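PDB 2IXR: translocator protein BipD from Burkholderia pseudomallei, which is required for invasion of epithelial cells and survival within host cells, and probably regulates secretion of the effectors BipB and BipC and their integration into the target membrane. Local coordinates for residues Leu57-Arg62 against Asp156-Leu161; Asp170-Ile175 against Val241-Arg246. One frame throughout, in Å; residues are numbered along the deposited sequence.

Contact 1: Leu57-Arg62 against Asp156-Leu161; sequences LRLPDR and DVMSKL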
loop_
_atom_site.group_PDB
_atom_site.type_symbol
_atom_site.label_atom_id
_atom_site.label_comp_id
_atom_site.label_asym_id
_atom_site.label_seq_id
_atom_site.Cartn_x
_atom_site.Cartn_y
_atom_site.Cartn_z
ATOM N N LEU A 57 -11.207 1.756 11.203
ATOM C CA LEU A 57 -12.227 2.678 10.789
ATOM C C LEU A 57 -13.510 1.907 10.460
ATOM O O LEU A 57 -13.463 0.790 9.925
ATOM C CB LEU A 57 -11.781 3.470 9.593
ATOM C CG LEU A 57 -10.609 4.397 9.762
ATOM C CD1 LEU A 57 -10.334 5.016 8.404
ATOM C CD2 LEU A 57 -10.921 5.492 10.820
ATOM N N ARG A 58 -14.649 2.514 10.774
ATOM C CA ARG A 58 -15.938 1.881 10.540
ATOM C C ARG A 58 -17.032 2.935 10.294
ATOM O O ARG A 58 -16.806 4.169 10.474
ATOM C CB ARG A 58 -16.322 0.993 11.752
ATOM C CG ARG A 58 -16.330 1.760 13.112
ATOM C CD ARG A 58 -16.993 0.936 14.269
ATOM N NE ARG A 58 -18.417 1.268 14.441
ATOM C CZ ARG A 58 -18.875 2.243 15.227
ATOM N NH1 ARG A 58 -20.184 2.487 15.291
ATOM N NH2 ARG A 58 -18.028 2.975 15.961
ATOM N N LEU A 59 -18.199 2.450 9.863
ATOM C CA LEU A 59 -19.343 3.308 9.643
ATOM C C LEU A 59 -20.178 3.337 10.936
ATOM O O LEU A 59 -20.186 2.339 11.703
ATOM C CB LEU A 59 -20.196 2.759 8.509
ATOM C CG LEU A 59 -19.564 2.471 7.151
ATOM C CD1 LEU A 59 -20.414 1.428 6.415
ATOM C CD2 LEU A 59 -19.445 3.748 6.313
ATOM N N PRO A 60 -20.921 4.440 11.151
ATOM C CA PRO A 60 -21.808 4.528 12.300
ATOM C C PRO A 60 -22.710 3.293 12.333
ATOM O O PRO A 60 -22.800 2.542 11.361
ATOM C CB PRO A 60 -22.624 5.781 12.018
ATOM C CG PRO A 60 -21.730 6.634 11.149
ATOM C CD PRO A 60 -20.981 5.658 10.302
ATOM N N ASP A 61 -23.245 2.991 13.504
ATOM C CA ASP A 61 -24.106 1.820 13.642
ATOM C C ASP A 61 -24.665 1.685 15.050
ATOM O O ASP A 61 -24.221 2.386 15.970
ATOM C CB ASP A 61 -23.360 0.539 13.235
ATOM C CG ASP A 61 -24.333 -0.630 12.887
ATOM O OD1 ASP A 61 -25.546 -0.370 12.628
ATOM O OD2 ASP A 61 -23.884 -1.806 12.893
ATOM N N ARG A 62 -25.622 0.756 15.217
ATOM C CA ARG A 62 -26.256 0.507 16.497
ATOM C C ARG A 62 -25.507 -0.593 17.233
ATOM O O ARG A 62 -25.571 -1.778 16.871
ATOM C CB ARG A 62 -27.726 0.128 16.300
ATOM C CG ARG A 62 -28.692 1.347 16.206
ATOM C CD ARG A 62 -30.010 1.119 17.006
ATOM N NE ARG A 62 -29.995 1.775 18.319
ATOM C CZ ARG A 62 -30.194 3.082 18.511
ATOM N NH1 ARG A 62 -30.436 3.891 17.483
ATOM N NH2 ARG A 62 -30.147 3.585 19.732
ATOM N N ASP A 156 -9.536 8.749 4.708
ATOM C CA ASP A 156 -10.043 10.101 4.812
ATOM C C ASP A 156 -11.601 10.150 4.577
ATOM O O ASP A 156 -12.341 10.835 5.318
ATOM C CB ASP A 156 -9.309 10.990 3.797
ATOM C CG ASP A 156 -9.572 12.465 4.011
ATOM O OD1 ASP A 156 -9.801 13.171 3.017
ATOM O OD2 ASP A 156 -9.502 12.926 5.162
ATOM N N VAL A 157 -12.085 9.459 3.545
ATOM C CA VAL A 157 -13.526 9.491 3.271
ATOM C C VAL A 157 -14.289 8.652 4.271
ATOM O O VAL A 157 -15.452 8.922 4.568
ATOM C CB VAL A 157 -13.900 9.120 1.808
ATOM C CG1 VAL A 157 -13.068 9.892 0.830
ATOM C CG2 VAL A 157 -13.787 7.661 1.584
ATOM N N MET A 158 -13.621 7.648 4.807
ATOM C CA MET A 158 -14.211 6.788 5.826
ATOM C C MET A 158 -14.459 7.562 7.119
ATOM O O MET A 158 -15.252 7.160 7.955
ATOM C CB MET A 158 -13.303 5.597 6.116
ATOM C CG MET A 158 -14.032 4.464 6.755
ATOM S SD MET A 158 -15.301 3.775 5.643
ATOM C CE MET A 158 -14.531 4.047 4.065
ATOM N N SER A 159 -13.792 8.692 7.262
ATOM C CA SER A 159 -13.941 9.503 8.447
ATOM C C SER A 159 -14.803 10.774 8.164
ATOM O O SER A 159 -15.548 11.257 9.020
ATOM C CB SER A 159 -12.571 9.898 8.949
ATOM O OG SER A 159 -12.282 11.215 8.567
ATOM N N LYS A 160 -14.734 11.269 6.948
ATOM C CA LYS A 160 -15.492 12.435 6.583
ATOM C C LYS A 160 -16.965 12.141 6.433
ATOM O O LYS A 160 -17.792 13.036 6.566
ATOM C CB LYS A 160 -14.957 13.049 5.294
ATOM C CG LYS A 160 -13.721 13.872 5.475
ATOM C CD LYS A 160 -13.337 14.640 4.197
ATOM C CE LYS A 160 -11.936 15.282 4.327
ATOM N NZ LYS A 160 -11.597 16.170 3.184
ATOM N N LEU A 161 -17.294 10.907 6.087
ATOM C CA LEU A 161 -18.673 10.529 5.816
ATOM C C LEU A 161 -19.443 10.321 7.092
ATOM O O LEU A 161 -20.633 10.057 7.087
ATOM C CB LEU A 161 -18.717 9.270 4.934
ATOM C CG LEU A 161 -18.740 7.866 5.537
ATOM C CD1 LEU A 161 -18.209 6.826 4.508
ATOM C CD2 LEU A 161 -17.968 7.796 6.831
#
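The carbonyl oxygen of D156 is held twice, by the backbone N of K160 at 2.9 Å and by S159 OG at 3.3 Å, in the C-terminal part of the helix that sets M158 against L57. The hydroxyl comes in tilted 31° from the plane of that carbonyl. Across the contact itself the meeting is apolar. M158 starts with CG anti to its backbone N (chi1 -160°), then bends at chi2 and chi3, so that the front of its chain lies by L57 and its sulfur by L59. L57 CB is 3.8 Å from M158 CG, and L57 CD1 lies equally close to M158 CB, the two chains crossing at a slant.

This is where the chain leaving helix 41-54 runs over the C-terminal part of helix 121-160, which lies within a predicted coiled coil. L59 dips between that helix and the other long one, 244-293: Y247, W250, N251 and S255 touch it from the latter, while its side chain crosses that of L161 at about a right angle, CD2 to L161 CD1 3.8 Å, and CD2 lies 4.2 Å from M158 SD. The linker's polar backbone is tied down on the helix 244-293 side, with L57 O bonded to K258 NZ and P60 O to the hydroxyl of Y247. The CB of R58 points away from helix 121-160, and its NH1 bonds to V68 O.

Contact 2: Asp170-Ile175 against Val241-Arg246; sequences DKNMKI and VWDTAR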
loop_
_atom_site.group_PDB
_atom_site.type_symbol
_atom_site.label_atom_id
_atom_site.label_comp_id
_atom_site.label_asym_id
_atom_site.label_seq_id
_atom_site.Cartn_x
_atom_site.Cartn_y
_atom_site.Cartn_z
ATOM N N ASP A 170 -34.912 5.763 16.405
ATOM C CA ASP A 170 -34.217 4.753 17.196
ATOM C C ASP A 170 -34.188 3.480 16.431
ATOM O O ASP A 170 -33.524 2.523 16.819
ATOM C CB ASP A 170 -34.914 4.533 18.544
ATOM C CG ASP A 170 -34.053 4.969 19.721
ATOM O OD1 ASP A 170 -34.406 5.973 20.393
ATOM O OD2 ASP A 170 -32.965 4.375 19.898
ATOM N N LYS A 171 -34.918 3.453 15.327
ATOM C CA LYS A 171 -34.924 2.269 14.449
ATOM C C LYS A 171 -34.777 2.686 12.984
ATOM O O LYS A 171 -35.157 1.942 12.061
ATOM C CB LYS A 171 -36.196 1.424 14.653
ATOM C CG LYS A 171 -35.928 0.020 15.195
ATOM C CD LYS A 171 -34.411 -0.262 15.306
ATOM C CE LYS A 171 -34.069 -1.126 16.529
ATOM N NZ LYS A 171 -33.433 -0.339 17.640
ATOM N N ASN A 172 -34.214 3.877 12.785
ATOM C CA ASN A 172 -33.979 4.435 11.449
ATOM C C ASN A 172 -32.771 5.390 11.444
ATOM O O ASN A 172 -32.483 6.069 12.443
ATOM C CB ASN A 172 -35.235 5.172 10.946
ATOM C CG ASN A 172 -36.184 4.259 10.205
ATOM O OD1 ASN A 172 -36.159 4.185 8.985
ATOM N ND2 ASN A 172 -37.055 3.593 10.941
ATOM N N MET A 173 -32.088 5.466 10.308
ATOM C CA MET A 173 -30.944 6.358 10.168
ATOM C C MET A 173 -31.128 7.266 8.976
ATOM O O MET A 173 -31.836 6.926 8.023
ATOM C CB MET A 173 -29.626 5.561 10.015
ATOM C CG MET A 173 -29.272 4.622 11.199
ATOM S SD MET A 173 -30.261 3.063 11.191
ATOM C CE MET A 173 -29.210 1.931 12.252
ATOM N N LYS A 174 -30.507 8.440 9.054
ATOM C CA LYS A 174 -30.524 9.419 7.985
ATOM C C LYS A 174 -29.131 9.453 7.295
ATOM O O LYS A 174 -28.100 9.486 7.962
ATOM C CB LYS A 174 -30.895 10.808 8.541
ATOM C CG LYS A 174 -31.213 11.837 7.467
ATOM C CD LYS A 174 -30.130 12.891 7.383
ATOM C CE LYS A 174 -30.675 14.172 6.789
ATOM N NZ LYS A 174 -31.048 15.150 7.849
ATOM N N ILE A 175 -29.126 9.418 5.964
ATOM C CA ILE A 175 -27.870 9.380 5.193
ATOM C C ILE A 175 -27.891 10.273 3.971
ATOM O O ILE A 175 -28.622 10.014 3.016
ATOM C CB ILE A 175 -27.500 7.939 4.772
ATOM C CG1 ILE A 175 -26.275 7.963 3.858
ATOM C CG2 ILE A 175 -28.672 7.272 4.042
ATOM C CD1 ILE A 175 -25.543 6.626 3.754
ATOM N N VAL A 241 -33.528 8.217 4.195
ATOM C CA VAL A 241 -33.685 7.681 5.543
ATOM C C VAL A 241 -34.102 6.210 5.491
ATOM O O VAL A 241 -35.173 5.865 4.965
ATOM C CB VAL A 241 -34.683 8.537 6.427
ATOM C CG1 VAL A 241 -34.304 10.018 6.439
ATOM C CG2 VAL A 241 -36.103 8.355 5.979
ATOM N N TRP A 242 -33.222 5.335 5.978
ATOM C CA TRP A 242 -33.483 3.891 5.936
ATOM C C TRP A 242 -33.660 3.351 7.320
ATOM O O TRP A 242 -33.135 3.906 8.282
ATOM C CB TRP A 242 -32.349 3.123 5.223
ATOM C CG TRP A 242 -32.035 3.629 3.846
ATOM C CD1 TRP A 242 -32.806 4.445 3.075
ATOM C CD2 TRP A 242 -30.844 3.371 3.092
ATOM N NE1 TRP A 242 -32.158 4.739 1.900
ATOM C CE2 TRP A 242 -30.965 4.063 1.871
ATOM C CE3 TRP A 242 -29.677 2.625 3.338
ATOM C CZ2 TRP A 242 -29.968 4.023 0.887
ATOM C CZ3 TRP A 242 -28.711 2.554 2.350
ATOM C CH2 TRP A 242 -28.863 3.250 1.137
ATOM N N ASP A 243 -34.356 2.229 7.423
ATOM C CA ASP A 243 -34.576 1.591 8.709
ATOM C C ASP A 243 -33.317 0.845 9.131
ATOM O O ASP A 243 -32.379 0.663 8.335
ATOM C CB ASP A 243 -35.764 0.614 8.630
ATOM C CG ASP A 243 -35.946 0.034 7.252
ATOM O OD1 ASP A 243 -36.107 0.829 6.289
ATOM O OD2 ASP A 243 -35.877 -1.207 7.121
ATOM N N THR A 244 -33.316 0.368 10.363
ATOM C CA THR A 244 -32.176 -0.348 10.877
ATOM C C THR A 244 -31.760 -1.481 9.942
ATOM O O THR A 244 -30.566 -1.771 9.795
ATOM C CB THR A 244 -32.400 -0.828 12.336
ATOM O OG1 THR A 244 -32.388 0.311 13.219
ATOM C CG2 THR A 244 -31.296 -1.780 12.753
ATOM N N ALA A 245 -32.734 -2.093 9.277
ATOM C CA ALA A 245 -32.434 -3.223 8.390
ATOM C C ALA A 245 -31.832 -2.777 7.075
ATOM O O ALA A 245 -30.965 -3.464 6.517
ATOM C CB ALA A 245 -33.653 -4.046 8.140
ATOM N N ARG A 246 -32.353 -1.675 6.535
ATOM C CA ARG A 246 -31.892 -1.150 5.254
ATOM C C ARG A 246 -30.486 -0.607 5.390
ATOM O O ARG A 246 -29.660 -0.791 4.502
ATOM C CB ARG A 246 -32.818 -0.038 4.755
ATOM C CG ARG A 246 -33.359 -0.243 3.361
ATOM C CD ARG A 246 -32.309 -0.714 2.442
ATOM N NE ARG A 246 -32.063 0.227 1.361
ATOM C CZ ARG A 246 -30.998 0.179 0.565
ATOM N NH1 ARG A 246 -30.849 1.072 -0.406
ATOM N NH2 ARG A 246 -30.087 -0.782 0.726
#
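Strands 172-175 and 241-243 run antiparallel, their axes approaching to 4.6 Å at an angle of 152°, with M173 and W242 forming the hydrogen-bonded pair between the non-hydrogen-bonded pairs N172-D243 and K174-V241. The bond from M173 N to W242 O is 2.8 Å long and nearly straight (170° at the hydrogen); the return bond from W242 N to M173 O, at 2.9 Å, is more bent. Next along, the chain turns from strand into helix 244-293 with D243 as N-cap, and T244 N reaches back to K171 O at 3.0 Å, arriving well above the plane of that carbonyl.

On the face carrying V241 and K174, the aliphatic part of the lysine lies obliquely against the valine, CG to V241 CG1 at 3.7 Å. M173 and W242 point to the other face. There M173, with CG beside its backbone N and a bend at chi2 (77°), swings its thioether along the sheet toward the start of the helix: SD lies 3.9 Å from T244 CA, and CE also approaches the threonine. Y247 packs on the same methionine. W242 carries the guanidinium of R246 on one indole face, NH1 standing 3.3 Å above the plane and offset toward the rim.

Strand 172-175 is the middle one of a three-stranded antiparallel sheet, its K174 bonded through the backbone to S166 on the other edge. Because K171 O accepts the N-H of T244, one further backbone bond links the loop before the strand to the first residue of the long helix; the partial negative charge of that carbonyl is probably welcome at the positive end of the helix dipole.

Overall arrangement
The two contacts follow one another along the chain, with centres about 16 Å apart on the same side of the molecule's centre; contact 1 lies about 20 Å from that centre and contact 2 about 34 Å, farther toward one end of the long helical bundle. R62 joins them directly: its NH2 forms a salt bridge of 2.9 Å with D170 OD2, and its CG packs 4.0 Å from M173 CE. Helix 244-293 is shared as well, since Y247 touches both L59 and M173, and W250 both L59 and I175. In contact 1 the N-terminal part of the chain packs on the predicted coiled-coil region, consistent with the chaperone role assigned to the N-terminal domain, and R62 extends from it to contact 2.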